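Local coordinates for protein phytase (PDB 3ZHC) that belongs to branch 2 of the histidine phosphatase superfamily, a bacterial enzyme with a mixed central sheet, flanking helices and several disulfide bonds, at residues H135-E140 against N308-K313; D297-T302 against I312-S317. The protein carries 2 engineered substitutions. All blocks are in the same frame, centred on the assembly; numbering follows the deposited sequence.

Contact 1 of 2, residues H135-E140 against N308-K313; sequences HYQKDE and NRYGIK. With FMT (formic acid), chain T.
Arg309 opens the contact with its side chain bent at chi3, which lays the guanidinium beside the carboxamide of Gln137 with the two planes 25° apart. Gln137 OE1 stands 3.4 Å from Arg309 NH1, but the angle is too poor for a hydrogen bond; the strong partner is Asp144, salt-bridged to NH2. Asp144 also takes a hydrogen bond from the Tyr310 hydroxyl, so one carboxylate fixes both side chains. Gln137, bent at chi2, reaches Tyr310 too: its OE1 comes within 3.3 Å of CE1, the amide steeply inclined to the ring.

At its base Tyr310 crosses His135 obliquely, with 4.0 Å between Tyr310 CB and His135 CB. The carbonyl oxygen Tyr310 O lies 3.3 Å from His135 ND1, oblique to the imidazole. Gly311 follows with a positive phi, which suits glycine, and with Ile312 faces Glu307 as a G1 beta bulge of the hairpin. Ile312 then lays CG1 over one face of the imidazole, 3.8 Å from the ring centroid and 21° off its normal, a CH-pi contact; CD1 adds a second touch, 3.6 Å from His135 CD2. Backbone bonds to Val107 and Ala109 tie His135 to strand 105-109.

His135 NE2 donates a hydrogen bond to O2 of a formic acid molecule at 2.8 Å, nearly straight at 169°. The bond as assigned puts a hydrogen on NE2, and if the formic acid is ionised, its charge would probably favour a doubly protonated, cationic imidazole.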
# COMPACT_ATOMS: atom_id res chain seq x y z
N HIS B 135 1.36 35.99 9.28
CA HIS B 135 1.62 36.77 8.06
C HIS B 135 0.85 36.20 6.86
O HIS B 135 0.67 34.98 6.74
CB HIS B 135 3.12 36.81 7.72
CG HIS B 135 3.95 37.51 8.74
ND1 HIS B 135 4.18 38.86 8.71
CD2 HIS B 135 4.62 37.04 9.81
CE1 HIS B 135 4.95 39.20 9.72
NE2 HIS B 135 5.23 38.11 10.41
N TYR B 136 0.41 37.11 6.00
CA TYR B 136 -0.31 36.77 4.76
C TYR B 136 -0.40 38.01 3.89
O TYR B 136 -0.31 39.13 4.40
CB TYR B 136 -1.74 36.23 5.05
CG TYR B 136 -2.60 37.16 5.91
CD1 TYR B 136 -2.53 37.10 7.30
CD2 TYR B 136 -3.48 38.09 5.33
CE1 TYR B 136 -3.31 37.95 8.11
CE2 TYR B 136 -4.26 38.94 6.13
CZ TYR B 136 -4.16 38.86 7.52
OH TYR B 136 -4.90 39.67 8.31
N GLN B 137 -0.58 37.82 2.58
CA GLN B 137 -0.74 38.96 1.65
C GLN B 137 -2.04 39.65 1.98
O GLN B 137 -3.06 38.99 2.11
CB GLN B 137 -0.71 38.51 0.17
CG GLN B 137 0.59 37.83 -0.27
CD GLN B 137 1.83 38.72 -0.13
OE1 GLN B 137 2.75 38.41 0.64
NE2 GLN B 137 1.84 39.84 -0.84
N LYS B 138 -2.00 40.98 2.12
CA LYS B 138 -3.20 41.78 2.51
C LYS B 138 -4.15 42.05 1.34
O LYS B 138 -5.32 42.39 1.57
CB LYS B 138 -2.79 43.09 3.21
CG LYS B 138 -1.97 42.87 4.54
CD LYS B 138 -2.82 42.22 5.65
CE LYS B 138 -2.02 41.97 6.91
NZ LYS B 138 -0.93 40.96 6.72
N ASP B 139 -3.67 41.92 0.08
CA ASP B 139 -4.57 41.97 -1.09
C ASP B 139 -5.27 40.59 -1.12
O ASP B 139 -4.89 39.68 -1.89
CB ASP B 139 -3.82 42.29 -2.39
CG ASP B 139 -4.77 42.50 -3.61
OD1 ASP B 139 -6.02 42.50 -3.46
OD2 ASP B 139 -4.23 42.66 -4.74
N GLU B 140 -6.29 40.46 -0.26
CA GLU B 140 -6.99 39.15 -0.02
C GLU B 140 -7.93 38.67 -1.17
O GLU B 140 -8.51 37.57 -1.06
CB GLU B 140 -7.75 39.20 1.33
CG GLU B 140 -6.81 39.37 2.55
CD GLU B 140 -7.56 39.56 3.87
OE1 GLU B 140 -8.22 38.60 4.35
OE2 GLU B 140 -7.47 40.67 4.44
N ASN B 308 11.38 39.46 2.25
CA ASN B 308 10.95 40.72 1.64
C ASN B 308 9.42 40.90 1.48
O ASN B 308 8.92 42.02 1.61
CB ASN B 308 11.63 40.89 0.26
CG ASN B 308 13.17 40.62 0.31
OD1 ASN B 308 13.89 41.22 1.12
ND2 ASN B 308 13.65 39.70 -0.55
N ARG B 309 8.69 39.80 1.20
CA ARG B 309 7.20 39.88 0.93
C ARG B 309 6.31 39.92 2.16
O ARG B 309 5.21 40.48 2.10
CB ARG B 309 6.75 38.74 0.01
CG ARG B 309 7.53 38.67 -1.28
CD ARG B 309 6.90 37.75 -2.31
NE ARG B 309 6.54 36.46 -1.75
CZ ARG B 309 5.31 35.97 -1.58
NH1 ARG B 309 4.19 36.63 -1.94
NH2 ARG B 309 5.18 34.77 -1.05
N TYR B 310 6.77 39.30 3.26
CA TYR B 310 6.04 39.28 4.55
C TYR B 310 6.71 40.15 5.64
O TYR B 310 6.03 40.58 6.57
CB TYR B 310 5.88 37.83 5.06
CG TYR B 310 5.30 36.89 4.02
CD1 TYR B 310 3.93 36.86 3.76
CD2 TYR B 310 6.12 36.02 3.30
CE1 TYR B 310 3.38 35.98 2.78
CE2 TYR B 310 5.60 35.14 2.33
CZ TYR B 310 4.24 35.12 2.07
OH TYR B 310 3.75 34.27 1.14
N GLY B 311 8.02 40.40 5.54
CA GLY B 311 8.76 41.18 6.55
C GLY B 311 9.13 40.33 7.76
O GLY B 311 8.99 40.78 8.90
N ILE B 312 9.58 39.10 7.51
CA ILE B 312 10.01 38.17 8.55
C ILE B 312 11.52 38.19 8.59
O ILE B 312 12.16 38.06 7.56
CB ILE B 312 9.48 36.72 8.31
CG1 ILE B 312 7.94 36.69 8.40
CG2 ILE B 312 10.08 35.73 9.30
CD1 ILE B 312 7.33 35.36 8.06
N LYS B 313 12.09 38.35 9.79
CA LYS B 313 13.53 38.32 9.95
C LYS B 313 13.96 36.88 10.17
O LYS B 313 13.81 36.35 11.27
CB LYS B 313 13.97 39.21 11.13
CG LYS B 313 13.68 40.73 10.93
CD LYS B 313 14.55 41.36 9.82
CE LYS B 313 14.40 42.90 9.78
NZ LYS B 313 15.16 43.50 8.62
C FMT T . 7.45 37.60 13.48
O1 FMT T . 6.88 36.77 14.21
O2 FMT T . 6.86 38.33 12.68

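Contact 2 of 2, residues D297-T302 against I312-S317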
# COMPACT_ATOMS: atom_id res chain seq x y z
N ASP B 297 14.56 26.13 2.05
CA ASP B 297 16.01 26.12 1.89
C ASP B 297 16.65 27.35 2.58
O ASP B 297 17.55 27.19 3.42
CB ASP B 297 16.38 26.05 0.40
CG ASP B 297 17.83 25.76 0.16
OD1 ASP B 297 18.51 25.17 1.03
OD2 ASP B 297 18.31 26.12 -0.93
N THR B 298 16.17 28.55 2.23
CA THR B 298 16.61 29.81 2.85
C THR B 298 16.49 29.76 4.39
O THR B 298 17.43 30.12 5.10
CB THR B 298 15.78 31.02 2.35
OG1 THR B 298 15.91 31.14 0.93
CG2 THR B 298 16.25 32.31 3.02
N ALA B 299 15.33 29.29 4.88
CA ALA B 299 15.06 29.24 6.33
C ALA B 299 16.01 28.30 7.09
O ALA B 299 16.36 28.58 8.22
CB ALA B 299 13.60 28.85 6.59
N LEU B 300 16.40 27.20 6.45
CA LEU B 300 17.35 26.23 7.03
C LEU B 300 18.83 26.65 6.88
O LEU B 300 19.65 26.30 7.73
CB LEU B 300 17.11 24.82 6.45
CG LEU B 300 16.15 23.88 7.21
CD1 LEU B 300 15.01 24.60 7.91
CD2 LEU B 300 15.61 22.78 6.27
N LEU B 301 19.16 27.39 5.81
CA LEU B 301 20.57 27.77 5.49
C LEU B 301 21.12 29.09 6.05
O LEU B 301 22.25 29.11 6.55
CB LEU B 301 20.79 27.82 3.96
CG LEU B 301 20.83 26.52 3.20
CD1 LEU B 301 21.08 26.84 1.74
CD2 LEU B 301 21.90 25.60 3.75
N THR B 302 20.34 30.18 5.96
CA THR B 302 20.92 31.51 6.27
C THR B 302 21.20 31.77 7.74
O THR B 302 20.55 31.20 8.63
CB THR B 302 20.06 32.67 5.72
OG1 THR B 302 18.77 32.68 6.35
CG2 THR B 302 19.92 32.55 4.19
N ILE B 312 9.58 39.10 7.51
CA ILE B 312 10.01 38.17 8.55
C ILE B 312 11.52 38.19 8.59
O ILE B 312 12.16 38.06 7.56
CB ILE B 312 9.48 36.72 8.31
CG1 ILE B 312 7.94 36.69 8.40
CG2 ILE B 312 10.08 35.73 9.30
CD1 ILE B 312 7.33 35.36 8.06
N LYS B 313 12.09 38.35 9.79
CA LYS B 313 13.53 38.32 9.95
C LYS B 313 13.96 36.88 10.17
O LYS B 313 13.81 36.35 11.27
CB LYS B 313 13.97 39.21 11.13
CG LYS B 313 13.68 40.73 10.93
CD LYS B 313 14.55 41.36 9.82
CE LYS B 313 14.40 42.90 9.78
NZ LYS B 313 15.16 43.50 8.62
N LEU B 314 14.47 36.25 9.10
CA LEU B 314 15.00 34.89 9.18
C LEU B 314 16.46 35.00 9.62
O LEU B 314 17.10 36.01 9.34
CB LEU B 314 14.87 34.16 7.83
CG LEU B 314 13.45 33.83 7.31
CD1 LEU B 314 13.49 33.25 5.90
CD2 LEU B 314 12.69 32.88 8.26
N PRO B 315 17.01 33.98 10.32
CA PRO B 315 16.41 32.71 10.70
C PRO B 315 15.49 32.80 11.93
O PRO B 315 15.50 33.79 12.67
CB PRO B 315 17.63 31.86 11.05
CG PRO B 315 18.58 32.83 11.66
CD PRO B 315 18.38 34.10 10.84
N VAL B 316 14.70 31.75 12.10
CA VAL B 316 13.81 31.56 13.24
C VAL B 316 13.91 30.10 13.62
O VAL B 316 14.29 29.27 12.77
CB VAL B 316 12.35 31.96 12.92
CG1 VAL B 316 12.24 33.48 12.62
CG2 VAL B 316 11.79 31.13 11.77
N SER B 317 13.58 29.77 14.86
CA SER B 317 13.64 28.38 15.34
C SER B 317 12.52 27.52 14.76
O SER B 317 12.71 26.34 14.52
CB SER B 317 13.60 28.31 16.88
OG SER B 317 14.67 29.04 17.46
O HOH W 1 14.44 29.81 9.54
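Leu314 points its side chain at the last turn of helix 282-301. Its CD1 meets the methyl of Thr298, 4.1 Å from CG2, the two side chains crossing at about a right angle, while its other branch, CD2, lies 4.5 Å from the CB of Ala299. Beside it Pro315, which follows a cis peptide bond, brings CB and CG to the carbonyl of Thr302, just past the helix, with Pro315 CB 3.8 Å from Thr302 O. No direct hydrogen bond joins the segments; a water bridges them instead, donating to Ala299 O at 2.6 Å and accepting from Val316 N at 3.2 Å.

Thr302, the first residue to leave helical geometry, is held by the helix it ends. Both its N and its OG1 donate to Thr298 O, OG1 at 3.1 Å and from above the carbonyl plane. The hydroxyl of Thr298 in turn is bonded to Asp294 O, one turn back, which leaves its CG2 for Leu314.

Arg32 of strand 28-38 grips Ala299 O and Thr302 O from one guanidinium and touches Pro315. The end of the helix touches strand 28-38, where Val34 meets Ala299 and Leu300, and helix 414-424, through Leu300 and Leu301.

Contacts 1 and 2 share the short strand 312-314 and have centres 15 Å apart. Ile312 serves contact 1 and Leu314 contact 2, so the hairpin formed with strand 305-307 joins the 135-140 loop to the end of helix 282-301. Strand 105-109 underlies the joint, since Ile312 rests on Ala106 and Ile108. Both contacts lie well off the middle of the chain, about 21 and 22 Å from its centre. Formic acid, probably from the crystallisation liquor, occurs at each: one molecule is hydrogen-bonded to His135 in contact 1, and a different one lies about 4 Å from the Thr298 side chain in contact 2.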